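Local coordinates for uncharacterized protein (Enterococcus faecalis, PDB 4OBI) that is of unknown function but binds a zinc ion through a NusG domain II-like beta domain, part of a longer, probably membrane-anchored protein, at residues A[11-23]-A[26-39]. Residues are numbered along the deposited sequence; the frame is centred on the assembly and turned at random. Where two conformers were deposited one is given.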
loop_
_atom_site.group_PDB
_atom_site.type_symbol
_atom_site.label_atom_id
_atom_site.label_comp_id
_atom_site.label_asym_id
_atom_site.label_seq_id
_atom_site.Cartn_x
_atom_site.Cartn_y
_atom_site.Cartn_z
ATOM N N THR A 11 14.049 8.372 7.679
ATOM C CA THR A 11 12.907 7.432 7.912
ATOM C C THR A 11 11.671 7.865 7.116
ATOM O O THR A 11 11.366 9.057 7.020
ATOM C CB THR A 11 12.554 7.310 9.415
ATOM O OG1 THR A 11 11.380 6.499 9.577
ATOM C CG2 THR A 11 12.322 8.688 10.052
ATOM N N TYR A 12 10.967 6.893 6.550
ATOM C CA TYR A 12 9.828 7.189 5.696
ATOM C C TYR A 12 8.566 6.544 6.239
ATOM O O TYR A 12 8.609 5.725 7.156
ATOM C CB TYR A 12 10.102 6.727 4.267
ATOM C CG TYR A 12 11.379 7.307 3.693
ATOM C CD1 TYR A 12 11.529 8.681 3.529
ATOM C CD2 TYR A 12 12.431 6.483 3.318
ATOM C CE1 TYR A 12 12.697 9.221 3.012
ATOM C CE2 TYR A 12 13.604 7.008 2.802
ATOM C CZ TYR A 12 13.731 8.377 2.648
ATOM O OH TYR A 12 14.904 8.898 2.135
ATOM N N GLN A 13 7.440 6.946 5.672
ATOM C CA GLN A 13 6.155 6.385 6.037
ATOM C C GLN A 13 5.335 6.173 4.777
ATOM O O GLN A 13 5.432 6.960 3.832
ATOM C CB GLN A 13 5.441 7.313 7.025
ATOM C CG GLN A 13 5.109 8.698 6.474
ATOM C CD GLN A 13 4.845 9.724 7.563
ATOM O OE1 GLN A 13 5.277 9.568 8.712
ATOM N NE2 GLN A 13 4.157 10.797 7.202
ATOM N N ALA A 14 4.546 5.098 4.760
ATOM C CA ALA A 14 3.651 4.795 3.646
ATOM C C ALA A 14 2.233 5.198 4.007
ATOM O O ALA A 14 1.753 4.882 5.094
ATOM C CB ALA A 14 3.697 3.315 3.305
ATOM N N VAL A 15 1.571 5.896 3.092
ATOM C CA VAL A 15 0.225 6.400 3.304
ATOM C C VAL A 15 -0.747 5.638 2.402
ATOM O O VAL A 15 -0.626 5.662 1.174
ATOM C CB VAL A 15 0.166 7.910 2.966
ATOM C CG1 VAL A 15 -1.239 8.468 3.156
ATOM C CG2 VAL A 15 1.201 8.667 3.798
ATOM N N LEU A 16 -1.715 4.975 3.026
ATOM C CA LEU A 16 -2.734 4.210 2.326
ATOM C C LEU A 16 -4.027 5.007 2.292
ATOM O O LEU A 16 -4.568 5.362 3.336
ATOM C CB LEU A 16 -2.963 2.873 3.037
ATOM C CG LEU A 16 -4.135 2.008 2.559
ATOM C CD1 LEU A 16 -3.947 1.606 1.109
ATOM C CD2 LEU A 16 -4.277 0.782 3.444
ATOM N N LYS A 17 -4.507 5.284 1.082
ATOM C CA LYS A 17 -5.698 6.081 0.871
ATOM C C LYS A 17 -6.659 5.263 0.028
ATOM O O LYS A 17 -6.247 4.660 -0.973
ATOM C CB LYS A 17 -5.334 7.367 0.133
ATOM C CG LYS A 17 -6.514 8.264 -0.187
ATOM C CD LYS A 17 -6.064 9.635 -0.670
ATOM C CE LYS A 17 -5.463 9.582 -2.062
ATOM N NZ LYS A 17 -5.036 10.936 -2.531
ATOM N N VAL A 18 -7.921 5.215 0.451
ATOM C CA VAL A 18 -8.971 4.544 -0.314
ATOM C C VAL A 18 -10.194 5.447 -0.350
ATOM O O VAL A 18 -10.597 5.996 0.679
ATOM C CB VAL A 18 -9.393 3.194 0.308
ATOM C CG1 VAL A 18 -10.388 2.472 -0.603
ATOM C CG2 VAL A 18 -8.182 2.328 0.576
ATOM N N ASP A 19 -10.780 5.600 -1.535
ATOM C CA ASP A 19 -11.936 6.463 -1.720
ATOM C C ASP A 19 -11.695 7.828 -1.087
ATOM O O ASP A 19 -12.580 8.388 -0.422
ATOM C CB ASP A 19 -13.199 5.816 -1.134
ATOM C CG ASP A 19 -13.578 4.520 -1.841
ATOM O OD1 ASP A 19 -13.342 4.412 -3.064
ATOM O OD2 ASP A 19 -14.129 3.616 -1.173
ATOM N N ASN A 20 -10.474 8.337 -1.284
ATOM C CA ASN A 20 -10.087 9.692 -0.889
ATOM C C ASN A 20 -9.978 9.904 0.616
ATOM O O ASN A 20 -9.943 11.042 1.081
ATOM C CB ASN A 20 -11.035 10.723 -1.501
ATOM C CG ASN A 20 -11.092 10.625 -3.004
ATOM O OD1 ASN A 20 -12.080 10.141 -3.580
ATOM N ND2 ASN A 20 -10.024 11.068 -3.657
ATOM N N LYS A 21 -9.928 8.803 1.362
ATOM C CA LYS A 21 -9.725 8.845 2.800
ATOM C C LYS A 21 -8.422 8.133 3.128
ATOM O O LYS A 21 -8.186 7.003 2.679
ATOM C CB LYS A 21 -10.890 8.173 3.522
ATOM C CG LYS A 21 -12.229 8.822 3.229
ATOM C CD LYS A 21 -13.320 8.297 4.144
ATOM C CE LYS A 21 -13.260 8.948 5.515
ATOM N NZ LYS A 21 -14.575 8.875 6.214
ATOM N N VAL A 22 -7.566 8.800 3.890
ATOM C CA VAL A 22 -6.340 8.175 4.354
ATOM C C VAL A 22 -6.714 7.293 5.535
ATOM O O VAL A 22 -7.140 7.795 6.576
ATOM C CB VAL A 22 -5.275 9.211 4.759
ATOM C CG1 VAL A 22 -4.052 8.510 5.313
ATOM C CG2 VAL A 22 -4.908 10.083 3.563
ATOM N N ILE A 23 -6.578 5.980 5.362
ATOM C CA ILE A 23 -7.060 5.025 6.363
ATOM C C ILE A 23 -5.953 4.476 7.262
ATOM O O ILE A 23 -6.229 4.067 8.383
ATOM C CB ILE A 23 -7.859 3.859 5.732
ATOM C CG1 ILE A 23 -6.992 3.000 4.825
ATOM C CG2 ILE A 23 -9.067 4.386 4.951
ATOM C CD1 ILE A 23 -7.687 1.730 4.376
ATOM N N PHE A 26 1.765 3.660 7.607
ATOM C CA PHE A 26 2.690 2.613 8.051
ATOM C C PHE A 26 4.097 3.189 8.171
ATOM O O PHE A 26 4.610 3.800 7.230
ATOM C CB PHE A 26 2.743 1.450 7.048
ATOM C CG PHE A 26 1.401 0.855 6.698
ATOM C CD1 PHE A 26 0.880 -0.211 7.424
ATOM C CD2 PHE A 26 0.679 1.328 5.618
ATOM C CE1 PHE A 26 -0.342 -0.774 7.095
ATOM C CE2 PHE A 26 -0.543 0.768 5.281
ATOM C CZ PHE A 26 -1.055 -0.282 6.017
ATOM N N ASP A 27 4.724 2.967 9.318
ATOM C CA ASP A 27 6.104 3.382 9.504
ATOM C C ASP A 27 6.994 2.398 8.755
ATOM O O ASP A 27 6.804 1.187 8.831
ATOM C CB ASP A 27 6.454 3.450 10.986
ATOM C CG ASP A 27 5.705 4.557 11.708
ATOM O OD1 ASP A 27 5.598 5.670 11.141
ATOM O OD2 ASP A 27 5.221 4.314 12.834
ATOM N N LEU A 28 7.938 2.926 7.986
ATOM C CA LEU A 28 8.830 2.087 7.198
ATOM C C LEU A 28 10.202 2.077 7.863
ATOM O O LEU A 28 11.015 2.959 7.627
ATOM C CB LEU A 28 8.908 2.597 5.756
ATOM C CG LEU A 28 7.610 2.505 4.943
ATOM C CD1 LEU A 28 7.839 3.000 3.517
ATOM C CD2 LEU A 28 7.049 1.090 4.933
ATOM N N LYS A 29 10.427 1.088 8.723
ATOM C CA LYS A 29 11.664 0.978 9.493
ATOM C C LYS A 29 12.511 -0.179 8.969
ATOM O O LYS A 29 12.016 -1.294 8.829
ATOM C CB LYS A 29 11.339 0.762 10.972
ATOM N N LYS A 30 13.785 0.089 8.688
ATOM C CA LYS A 30 14.694 -0.912 8.111
ATOM C C LYS A 30 14.761 -2.214 8.914
ATOM O O LYS A 30 14.778 -3.298 8.336
ATOM C CB LYS A 30 16.103 -0.334 7.961
ATOM C CG LYS A 30 17.126 -1.344 7.462
ATOM C CD LYS A 30 18.423 -0.683 7.026
ATOM C CE LYS A 30 19.491 -1.721 6.706
ATOM N NZ LYS A 30 19.078 -2.654 5.618
ATOM N N ASP A 31 14.801 -2.112 10.237
ATOM C CA ASP A 31 14.803 -3.304 11.091
ATOM C C ASP A 31 13.402 -3.599 11.636
ATOM O O ASP A 31 13.255 -4.223 12.688
ATOM C CB ASP A 31 15.794 -3.129 12.246
ATOM N N GLY A 32 12.377 -3.171 10.902
ATOM C CA GLY A 32 11.011 -3.208 11.395
ATOM C C GLY A 32 10.320 -4.524 11.115
ATOM O O GLY A 32 10.873 -5.391 10.432
ATOM N N PRO A 33 9.099 -4.680 11.646
ATOM C CA PRO A 33 8.340 -5.916 11.495
ATOM C C PRO A 33 7.794 -6.165 10.087
ATOM O O PRO A 33 7.781 -5.270 9.231
ATOM C CB PRO A 33 7.187 -5.747 12.495
ATOM C CG PRO A 33 7.028 -4.276 12.635
ATOM C CD PRO A 33 8.429 -3.736 12.557
ATOM N N HIS A 34 7.357 -7.401 9.874
ATOM C CA HIS A 34 6.819 -7.849 8.600
ATOM C C HIS A 34 5.413 -8.379 8.874
ATOM O O HIS A 34 5.235 -9.280 9.697
ATOM C CB HIS A 34 7.757 -8.914 8.013
ATOM C CG HIS A 34 7.195 -9.670 6.850
ATOM N ND1 HIS A 34 7.384 -11.027 6.694
ATOM C CD2 HIS A 34 6.465 -9.267 5.786
ATOM C CE1 HIS A 34 6.788 -11.427 5.586
ATOM N NE2 HIS A 34 6.222 -10.378 5.016
ATOM N N TYR A 35 4.417 -7.789 8.213
ATOM C CA TYR A 35 3.012 -8.101 8.487
ATOM C C TYR A 35 2.140 -7.750 7.302
ATOM O O TYR A 35 2.579 -7.051 6.384
ATOM C CB TYR A 35 2.523 -7.339 9.721
ATOM C CG TYR A 35 2.707 -5.837 9.625
ATOM C CD1 TYR A 35 3.906 -5.239 9.997
ATOM C CD2 TYR A 35 1.683 -5.014 9.153
ATOM C CE1 TYR A 35 4.085 -3.866 9.907
ATOM C CE2 TYR A 35 1.852 -3.638 9.065
ATOM C CZ TYR A 35 3.050 -3.069 9.446
ATOM O OH TYR A 35 3.232 -1.710 9.362
ATOM N N THR A 36 0.899 -8.234 7.333
ATOM C CA THR A 36 -0.081 -7.906 6.309
ATOM C C THR A 36 -1.220 -7.107 6.916
ATOM O O THR A 36 -1.538 -7.250 8.106
ATOM C CB THR A 36 -0.654 -9.163 5.604
ATOM O OG1 THR A 36 -1.224 -10.066 6.568
ATOM C CG2 THR A 36 0.449 -9.882 4.836
ATOM N N TYR A 37 -1.813 -6.260 6.084
ATOM C CA TYR A 37 -2.999 -5.489 6.435
ATOM C C TYR A 37 -3.993 -5.597 5.278
ATOM O O TYR A 37 -3.687 -5.230 4.148
ATOM C CB TYR A 37 -2.630 -4.017 6.666
ATOM C CG TYR A 37 -3.834 -3.121 6.861
ATOM C CD1 TYR A 37 -4.486 -2.546 5.774
ATOM C CD2 TYR A 37 -4.317 -2.853 8.136
ATOM C CE1 TYR A 37 -5.598 -1.729 5.948
ATOM C CE2 TYR A 37 -5.422 -2.039 8.324
ATOM C CZ TYR A 37 -6.058 -1.477 7.228
ATOM O OH TYR A 37 -7.155 -0.675 7.434
ATOM N N LYS A 38 -5.187 -6.099 5.569
ATOM C CA LYS A 38 -6.189 -6.303 4.538
ATOM C C LYS A 38 -7.176 -5.139 4.473
ATOM O O LYS A 38 -7.874 -4.847 5.448
ATOM C CB LYS A 38 -6.954 -7.596 4.789
ATOM C CG LYS A 38 -7.990 -7.904 3.719
ATOM C CD LYS A 38 -8.534 -9.316 3.847
ATOM C CE LYS A 38 -9.390 -9.480 5.091
ATOM N NZ LYS A 38 -9.608 -10.908 5.435
ATOM N N TYR A 39 -7.233 -4.487 3.319
ATOM C CA TYR A 39 -8.355 -3.616 2.996
ATOM C C TYR A 39 -9.403 -4.472 2.305
ATOM O O TYR A 39 -9.121 -5.070 1.269
ATOM C CB TYR A 39 -7.954 -2.471 2.063
ATOM C CG TYR A 39 -9.166 -1.833 1.420
ATOM C CD1 TYR A 39 -10.024 -1.034 2.166
ATOM C CD2 TYR A 39 -9.487 -2.079 0.087
ATOM C CE1 TYR A 39 -11.156 -0.474 1.598
ATOM C CE2 TYR A 39 -10.616 -1.517 -0.493
ATOM C CZ TYR A 39 -11.452 -0.721 0.271
ATOM O OH TYR A 39 -12.580 -0.155 -0.286
HETATM O O HOH W 1 12.151 4.111 5.704
HETATM O O HOH W 2 3.932 8.075 11.500
#
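Tyr-12 and Leu-28 meet across an antiparallel hairpin, where Leu-28 N donates to Tyr-12 O over 3.0 Å. Gln-13 faces Asp-27 as a non-hydrogen-bonded pair on the more open side of the sheet, where polar residues suit; a water donates to Asp-27 OD1 and, weakly, to Gln-13 OE1, while Gln-13 NE2 is bonded to Glu-94. Ala-14 and Phe-26 form a hydrogen-bonded pair, Ala-14 N to Phe-26 O and Phe-26 N to Ala-14 O, each 2.8 Å. Ala-14 CB meets Leu-28 CD1 at 4.2 Å, a small side chain suited to this buried position. Next, Leu-16 CB abuts the edge of the Phe-26 ring, 3.9 Å from CE2; both are buried and apolar, as befits the interface between two sheets, which Leu-16 CD2 crosses to reach Tyr-37 CE1 on strand 34-40. Branched Val-18 offers Tyr-39 of that strand two methyls: CG2 stands over the centre of one ring face, a CH-pi contact 12° off the normal, and Val-18 CG1, anti to the backbone N (chi1 -174°), presses on Tyr-39 CZ at 3.5 Å. The Tyr-39 side chain lies about 9 Å from the zinc ion, near its site but not a ligand. A type I' turn from Val-18 to Lys-21 then reverses the chain, and the long apolar arm of Ile-23 brings CD1 against both tyrosines. In its four-stranded sheet the hairpin has 21-28 at the edge and 89-95 alongside 12-18; its inward side chains pack on the second sheet, 34-40, 46-52 and 55-61, where Ile-56 touches Ala-14 and Phe-26.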